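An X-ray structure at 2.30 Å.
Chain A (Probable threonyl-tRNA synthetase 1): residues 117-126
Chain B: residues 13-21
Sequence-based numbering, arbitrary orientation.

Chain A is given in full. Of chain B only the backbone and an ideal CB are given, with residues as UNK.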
ATOM      1  N   LEU A 117      -7.008 -11.403 -16.721  1.00  9.15           N
ATOM      2  CA  LEU A 117      -8.104 -10.564 -17.169  1.00  8.45           C
ATOM      3  C   LEU A 117      -7.620  -9.142 -17.535  1.00  8.49           C
ATOM      4  O   LEU A 117      -8.106  -8.530 -18.510  1.00  9.25           O
ATOM      5  CB  LEU A 117      -9.246 -10.522 -16.126  1.00  8.73           C
ATOM      6  CG  LEU A 117     -10.156 -11.760 -15.885  1.00  8.44           C
ATOM      7  CD1 LEU A 117     -11.211 -11.440 -14.821  1.00  4.32           C
ATOM      8  CD2 LEU A 117     -10.884 -12.286 -17.176  1.00  3.78           C
ATOM      9  N   LEU A 118      -6.684  -8.603 -16.754  1.00  7.83           N
ATOM     10  CA  LEU A 118      -6.133  -7.265 -17.015  1.00  6.81           C
ATOM     11  C   LEU A 118      -5.334  -7.244 -18.305  1.00  5.90           C
ATOM     12  O   LEU A 118      -5.394  -6.300 -19.038  1.00  5.58           O
ATOM     13  CB  LEU A 118      -5.215  -6.772 -15.856  1.00  6.51           C
ATOM     14  CG  LEU A 118      -5.905  -6.451 -14.504  1.00  7.04           C
ATOM     15  CD1 LEU A 118      -4.961  -5.872 -13.454  1.00  3.93           C
ATOM     16  CD2 LEU A 118      -7.084  -5.519 -14.722  1.00  2.91           C
ATOM     17  N   PHE A 119      -4.518  -8.255 -18.534  1.00  5.86           N
ATOM     18  CA  PHE A 119      -3.949  -8.476 -19.863  1.00  6.83           C
ATOM     19  C   PHE A 119      -5.045  -8.517 -20.965  1.00  6.64           C
ATOM     20  O   PHE A 119      -4.969  -7.798 -21.947  1.00  6.19           O
ATOM     21  CB  PHE A 119      -3.140  -9.766 -19.901  1.00  6.22           C
ATOM     22  CG  PHE A 119      -2.655 -10.145 -21.298  1.00  8.67           C
ATOM     23  CD1 PHE A 119      -1.601  -9.451 -21.895  1.00  8.82           C
ATOM     24  CD2 PHE A 119      -3.235 -11.217 -21.993  1.00  8.18           C
ATOM     25  CE1 PHE A 119      -1.125  -9.805 -23.193  1.00  9.94           C
ATOM     26  CE2 PHE A 119      -2.781 -11.578 -23.295  1.00  9.60           C
ATOM     27  CZ  PHE A 119      -1.712 -10.858 -23.890  1.00  8.91           C
ATOM     28  N   LEU A 120      -6.068  -9.343 -20.766  1.00  7.10           N
ATOM     29  CA  LEU A 120      -7.129  -9.477 -21.752  1.00  7.93           C
ATOM     30  C   LEU A 120      -7.835  -8.176 -22.011  1.00  8.26           C
ATOM     31  O   LEU A 120      -8.158  -7.890 -23.155  1.00  9.56           O
ATOM     32  CB  LEU A 120      -8.119 -10.593 -21.396  1.00  6.63           C
ATOM     33  CG  LEU A 120      -7.535 -12.004 -21.537  1.00  8.93           C
ATOM     34  CD1 LEU A 120      -8.482 -13.058 -20.989  1.00  5.03           C
ATOM     35  CD2 LEU A 120      -7.062 -12.337 -23.028  1.00  7.61           C
ATOM     36  N   ASN A 121      -8.083  -7.387 -20.973  1.00  8.38           N
ATOM     37  CA  ASN A 121      -8.757  -6.092 -21.184  1.00  8.88           C
ATOM     38  C   ASN A 121      -7.910  -5.126 -22.047  1.00  8.83           C
ATOM     39  O   ASN A 121      -8.456  -4.438 -22.884  1.00  8.38           O
ATOM     40  CB  ASN A 121      -9.162  -5.431 -19.850  1.00  8.56           C
ATOM     41  CG  ASN A 121      -9.771  -4.060 -20.049  1.00  9.01           C
ATOM     42  OD1 ASN A 121     -10.846  -3.918 -20.659  1.00  8.09           O
ATOM     43  ND2 ASN A 121      -9.093  -3.033 -19.536  1.00  7.50           N
ATOM     44  N   GLU A 122      -6.587  -5.105 -21.828  1.00  8.30           N
ATOM     45  CA  GLU A 122      -5.686  -4.215 -22.546  1.00  9.59           C
ATOM     46  C   GLU A 122      -5.537  -4.642 -23.994  1.00 10.05           C
ATOM     47  O   GLU A 122      -5.386  -3.798 -24.879  1.00  9.53           O
ATOM     48  CB  GLU A 122      -4.303  -4.104 -21.865  1.00  7.78           C
ATOM     49  CG  GLU A 122      -4.380  -3.663 -20.410  1.00  9.84           C
ATOM     50  CD  GLU A 122      -4.766  -2.171 -20.180  1.00 10.80           C
ATOM     51  OE1 GLU A 122      -4.960  -1.409 -21.131  1.00 11.39           O
ATOM     52  OE2 GLU A 122      -4.897  -1.763 -19.020  1.00 10.36           O
ATOM     53  N   VAL A 123      -5.583  -5.955 -24.241  1.00 10.94           N
ATOM     54  CA  VAL A 123      -5.553  -6.434 -25.611  1.00 10.38           C
ATOM     55  C   VAL A 123      -6.839  -6.011 -26.322  1.00 10.74           C
ATOM     56  O   VAL A 123      -6.794  -5.534 -27.453  1.00 11.44           O
ATOM     57  CB  VAL A 123      -5.204  -7.978 -25.679  1.00 11.46           C
ATOM     58  CG1 VAL A 123      -5.406  -8.586 -27.130  1.00  9.43           C
ATOM     59  CG2 VAL A 123      -3.806  -8.189 -25.201  1.00  9.31           C
ATOM     60  N   ALA A 124      -7.990  -6.148 -25.674  1.00 11.16           N
ATOM     61  CA  ALA A 124      -9.244  -5.751 -26.316  1.00 11.50           C
ATOM     62  C   ALA A 124      -9.241  -4.249 -26.715  1.00 12.44           C
ATOM     63  O   ALA A 124      -9.642  -3.900 -27.798  1.00 12.67           O
ATOM     64  CB  ALA A 124     -10.434  -6.080 -25.439  1.00 11.55           C
ATOM     65  N   LYS A 125      -8.758  -3.385 -25.819  1.00 12.93           N
ATOM     66  CA  LYS A 125      -8.676  -1.944 -26.015  1.00 12.02           C
ATOM     67  C   LYS A 125      -7.585  -1.495 -27.013  1.00 13.35           C
ATOM     68  O   LYS A 125      -7.858  -0.645 -27.867  1.00 12.36           O
ATOM     69  CB  LYS A 125      -8.461  -1.312 -24.647  1.00 11.51           C
ATOM     70  CG  LYS A 125      -9.711  -1.486 -23.733  1.00 11.60           C
ATOM     71  CD  LYS A 125      -9.510  -0.885 -22.356  1.00 11.90           C
ATOM     72  CE  LYS A 125      -9.379   0.628 -22.473  1.00 11.94           C
ATOM     73  NZ  LYS A 125      -9.228   1.299 -21.161  1.00 13.68           N
ATOM     74  N   HIS A 126      -6.364  -2.074 -26.916  1.00 13.42           N
ATOM     75  CA  HIS A 126      -5.191  -1.591 -27.654  1.00 13.71           C
ATOM     76  C   HIS A 126      -4.558  -2.588 -28.601  1.00 14.12           C
ATOM     77  O   HIS A 126      -3.732  -2.208 -29.412  1.00 14.29           O
ATOM     78  CB  HIS A 126      -4.154  -0.971 -26.686  1.00 13.00           C
ATOM     79  CG  HIS A 126      -4.773   0.027 -25.749  1.00 12.71           C
ATOM     80  ND1 HIS A 126      -5.347   1.201 -26.191  1.00  9.49           N
ATOM     81  CD2 HIS A 126      -5.018  -0.029 -24.416  1.00 10.62           C
ATOM     82  CE1 HIS A 126      -5.881   1.844 -25.171  1.00  8.94           C
ATOM     83  NE2 HIS A 126      -5.684   1.125 -24.083  1.00 11.06           N
TER
ATOM     84  N   UNK B  13     -13.615   6.346 -15.791  1.00  7.93           N
ATOM     85  CA  UNK B  13     -12.743   5.335 -15.192  1.00  8.82           C
ATOM     86  C   UNK B  13     -12.220   4.366 -16.268  1.00  8.94           C
ATOM     87  O   UNK B  13     -11.104   3.897 -16.172  1.00 10.17           O
ATOM     88  CB  UNK B  13     -13.492   4.566 -14.101  1.00  8.82           C
ATOM     89  N   UNK B  14     -13.061   4.036 -17.246  1.00  9.81           N
ATOM     90  CA  UNK B  14     -12.742   3.099 -18.327  1.00  9.60           C
ATOM     91  C   UNK B  14     -11.783   3.770 -19.320  1.00 10.61           C
ATOM     92  O   UNK B  14     -10.757   3.172 -19.719  1.00  9.60           O
ATOM     93  CB  UNK B  14     -14.015   2.634 -19.036  1.00  9.60           C
ATOM     94  N   UNK B  15     -12.113   5.016 -19.717  1.00  9.80           N
ATOM     95  CA  UNK B  15     -11.280   5.764 -20.672  1.00  9.62           C
ATOM     96  C   UNK B  15      -9.873   6.079 -20.141  1.00  9.32           C
ATOM     97  O   UNK B  15      -8.890   6.033 -20.893  1.00  8.85           O
ATOM     98  CB  UNK B  15     -11.981   7.072 -21.045  1.00  9.62           C
ATOM     99  N   UNK B  16      -9.770   6.380 -18.845  1.00  8.85           N
ATOM    100  CA  UNK B  16      -8.479   6.633 -18.214  1.00  7.89           C
ATOM    101  C   UNK B  16      -7.774   5.323 -17.859  1.00  7.99           C
ATOM    102  O   UNK B  16      -6.639   5.344 -17.309  1.00  7.28           O
ATOM    103  CB  UNK B  16      -8.661   7.491 -16.960  1.00  7.89           C
ATOM    104  N   UNK B  17      -8.465   4.208 -18.121  1.00  6.53           N
ATOM    105  CA  UNK B  17      -8.015   2.859 -17.715  1.00  7.09           C
ATOM    106  C   UNK B  17      -7.787   2.753 -16.178  1.00  6.83           C
ATOM    107  O   UNK B  17      -6.922   2.033 -15.704  1.00  7.81           O
ATOM    108  CB  UNK B  17      -6.723   2.505 -18.454  1.00  7.09           C
ATOM    109  N   UNK B  18      -8.587   3.467 -15.392  1.00  6.38           N
ATOM    110  CA  UNK B  18      -8.578   3.299 -13.945  1.00  5.32           C
ATOM    111  C   UNK B  18      -9.242   1.961 -13.618  1.00  5.89           C
ATOM    112  O   UNK B  18      -8.782   1.215 -12.732  1.00  6.60           O
ATOM    113  CB  UNK B  18      -9.291   4.458 -13.246  1.00  5.32           C
ATOM    114  N   UNK B  19     -10.316   1.633 -14.344  1.00  6.17           N
ATOM    115  CA  UNK B  19     -10.996   0.323 -14.141  1.00  6.43           C
ATOM    116  C   UNK B  19     -11.272  -0.403 -15.422  1.00  5.74           C
ATOM    117  O   UNK B  19     -11.221   0.178 -16.517  1.00  5.27           O
ATOM    118  CB  UNK B  19     -12.319   0.515 -13.397  1.00  6.43           C
ATOM    119  N   UNK B  20     -11.528  -1.700 -15.271  1.00  6.23           N
ATOM    120  CA  UNK B  20     -12.148  -2.514 -16.303  1.00  5.38           C
ATOM    121  C   UNK B  20     -13.672  -2.333 -16.253  1.00  7.46           C
ATOM    122  O   UNK B  20     -14.272  -2.399 -15.193  1.00  8.24           O
ATOM    123  CB  UNK B  20     -11.767  -3.986 -16.131  1.00  5.38           C
ATOM    124  N   UNK B  21     -14.300  -2.112 -17.398  1.00 10.29           N
ATOM    125  CA  UNK B  21     -15.750  -1.966 -17.481  1.00 13.15           C
ATOM    126  C   UNK B  21     -16.415  -3.349 -17.315  1.00 14.40           C
ATOM    127  O   UNK B  21     -16.067  -4.308 -18.001  1.00 15.71           O
ATOM    128  CB  UNK B  21     -16.151  -1.324 -18.810  1.00 13.15           C
TER

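Chain A presents one face of a helix, with Leu A118, Asn A121, Glu A122 and Lys A125 spaced along it. Chain B ends a helix here and turns into a loop, and each position can be judged by what that face offers.

At position 13 nothing of chain A lies within 5.5 Å of the ideal CB, so this contact sets no preference. The residue is Ala B13, whose carbonyl O accepts the turn-closing bonds from the backbone N atoms of positions 18 (weak) and 19.

Position 14 has its CB sideways to chain A, 5.4 Å from Lys A125 NZ. An ammonium group suits an acid, a polar group or an aromatic face, and the aliphatic part of the lysine would tolerate a flat apolar surface. Tyr B14, chi1 t, turns a ring face to the ammonium: Lys A125 NZ stands 4.5 Å from the ring centroid of Tyr B14, a cation-pi contact, while Lys A125 CD packs 3.9 Å from Tyr B14 CE1. The same NZ of Lys A125 donates to the backbone O of Tyr B14 at 2.8 Å, a bond available to any side chain here.

Positions 15 and 16 point away, leaving the choice open. They hold Glu B15, whose backbone O is joined to Lys A125 NZ through water 1, and Leu B16.

Position 17 has positive phi (57°), closing the helix in a Schellman motif. Glycine is the usual answer, with asparagine or aspartate next. Its CB points toward chain A, however, 3.9 Å from Lys A125 NZ and 4.7 Å from Glu A122 OE2, so the lysine invites an acid while the glutamate argues for a neutral donor. Asp B17 serves the lysine, with a salt bridge from OD1 to Lys A125 NZ at 3.6 Å. Its OD2 comes within 2.4 Å of Glu A122 OE2, a spacing that suggests a proton held by one of the acids. Water 2 ties Asp B17 OD1 to Asn A121 ND2 and Lys A125 NZ.

Position 18 is out of reach and 19 points away; they are Ile B18 and Thr B19, the latter's backbone O accepting from water 2.

Position 20 sits nearest Asn A121, its CB pointing sideways, 4.4 Å from Asn A121 CG and 5.1 Å from Leu A118 CD2. A small or beta-branched apolar residue could pack on the leucine, and a short polar one could address the amide; the extended backbone (phi -82°, psi 133°) suits beta-branching. Val B20, chi1 t, places CG2 3.7 Å from Leu A118 CD2 and 3.8 Å from Asn A121 ND2.

Position 21 leaves the side chain free. Lys B21 leads its end away, while its backbone N reaches Asn A121 OD1 through water 3.

Chain B (13-21) AYELDITVK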
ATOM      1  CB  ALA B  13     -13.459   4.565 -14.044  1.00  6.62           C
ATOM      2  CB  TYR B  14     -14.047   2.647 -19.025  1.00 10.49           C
ATOM      3  CG  TYR B  14     -13.856   2.055 -20.412  1.00 11.67           C
ATOM      4  CD1 TYR B  14     -13.413   0.752 -20.578  1.00 11.24           C
ATOM      5  CD2 TYR B  14     -14.083   2.825 -21.556  1.00 16.32           C
ATOM      6  CE1 TYR B  14     -13.203   0.203 -21.851  1.00 12.94           C
ATOM      7  CE2 TYR B  14     -13.861   2.303 -22.862  1.00 17.73           C
ATOM      8  CZ  TYR B  14     -13.431   0.969 -22.988  1.00 17.44           C
ATOM      9  OH  TYR B  14     -13.224   0.419 -24.249  1.00 16.24           O
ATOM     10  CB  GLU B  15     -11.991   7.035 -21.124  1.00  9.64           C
ATOM     11  CG  GLU B  15     -13.366   6.821 -21.849  1.00 10.66           C
ATOM     12  CD  GLU B  15     -14.122   8.151 -22.104  1.00 12.39           C
ATOM     13  OE1 GLU B  15     -13.777   9.228 -21.509  1.00 13.81           O
ATOM     14  OE2 GLU B  15     -15.055   8.130 -22.939  1.00 16.29           O
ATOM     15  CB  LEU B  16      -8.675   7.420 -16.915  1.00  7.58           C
ATOM     16  CG  LEU B  16      -9.209   8.847 -17.071  1.00  8.38           C
ATOM     17  CD1 LEU B  16      -9.723   9.366 -15.756  1.00  4.10           C
ATOM     18  CD2 LEU B  16      -8.099   9.749 -17.683  1.00  4.42           C
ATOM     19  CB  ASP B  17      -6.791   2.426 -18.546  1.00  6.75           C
ATOM     20  CG  ASP B  17      -6.459   0.899 -18.408  1.00  8.96           C
ATOM     21  OD1 ASP B  17      -7.378   0.043 -18.349  1.00  8.48           O
ATOM     22  OD2 ASP B  17      -5.250   0.555 -18.378  1.00  9.37           O
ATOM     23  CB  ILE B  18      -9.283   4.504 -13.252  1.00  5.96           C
ATOM     24  CG1 ILE B  18      -8.494   5.805 -13.504  1.00  4.06           C
ATOM     25  CG2 ILE B  18      -9.494   4.230 -11.744  1.00  4.59           C
ATOM     26  CD1 ILE B  18      -9.116   7.071 -12.865  1.00  3.96           C
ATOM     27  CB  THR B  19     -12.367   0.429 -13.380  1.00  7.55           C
ATOM     28  OG1 THR B  19     -13.192   1.406 -14.023  1.00  8.98           O
ATOM     29  CG2 THR B  19     -12.151   0.868 -11.941  1.00  7.03           C
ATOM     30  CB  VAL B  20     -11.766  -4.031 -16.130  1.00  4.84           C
ATOM     31  CG1 VAL B  20     -12.454  -4.882 -17.250  1.00  4.04           C
ATOM     32  CG2 VAL B  20     -10.243  -4.230 -16.160  1.00  2.00           C
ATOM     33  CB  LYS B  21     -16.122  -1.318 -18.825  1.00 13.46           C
ATOM     34  CG  LYS B  21     -17.284  -0.329 -18.757  1.00 16.84           C
ATOM     35  CD  LYS B  21     -17.264   0.693 -19.895  1.00 18.52           C
ATOM     36  CE  LYS B  21     -17.892   0.108 -21.153  1.00 23.92           C
ATOM     37  NZ  LYS B  21     -18.145   1.111 -22.278  1.00 25.25           N
TER
HETATM   38  O   HOH W   1      -8.883   3.605 -22.482  1.00 13.32           O
HETATM   39  O   HOH W   2     -10.020  -0.346 -18.919  1.00  7.40           O
HETATM   40  O   HOH W   3     -12.998  -2.450 -19.999  1.00 11.25           O
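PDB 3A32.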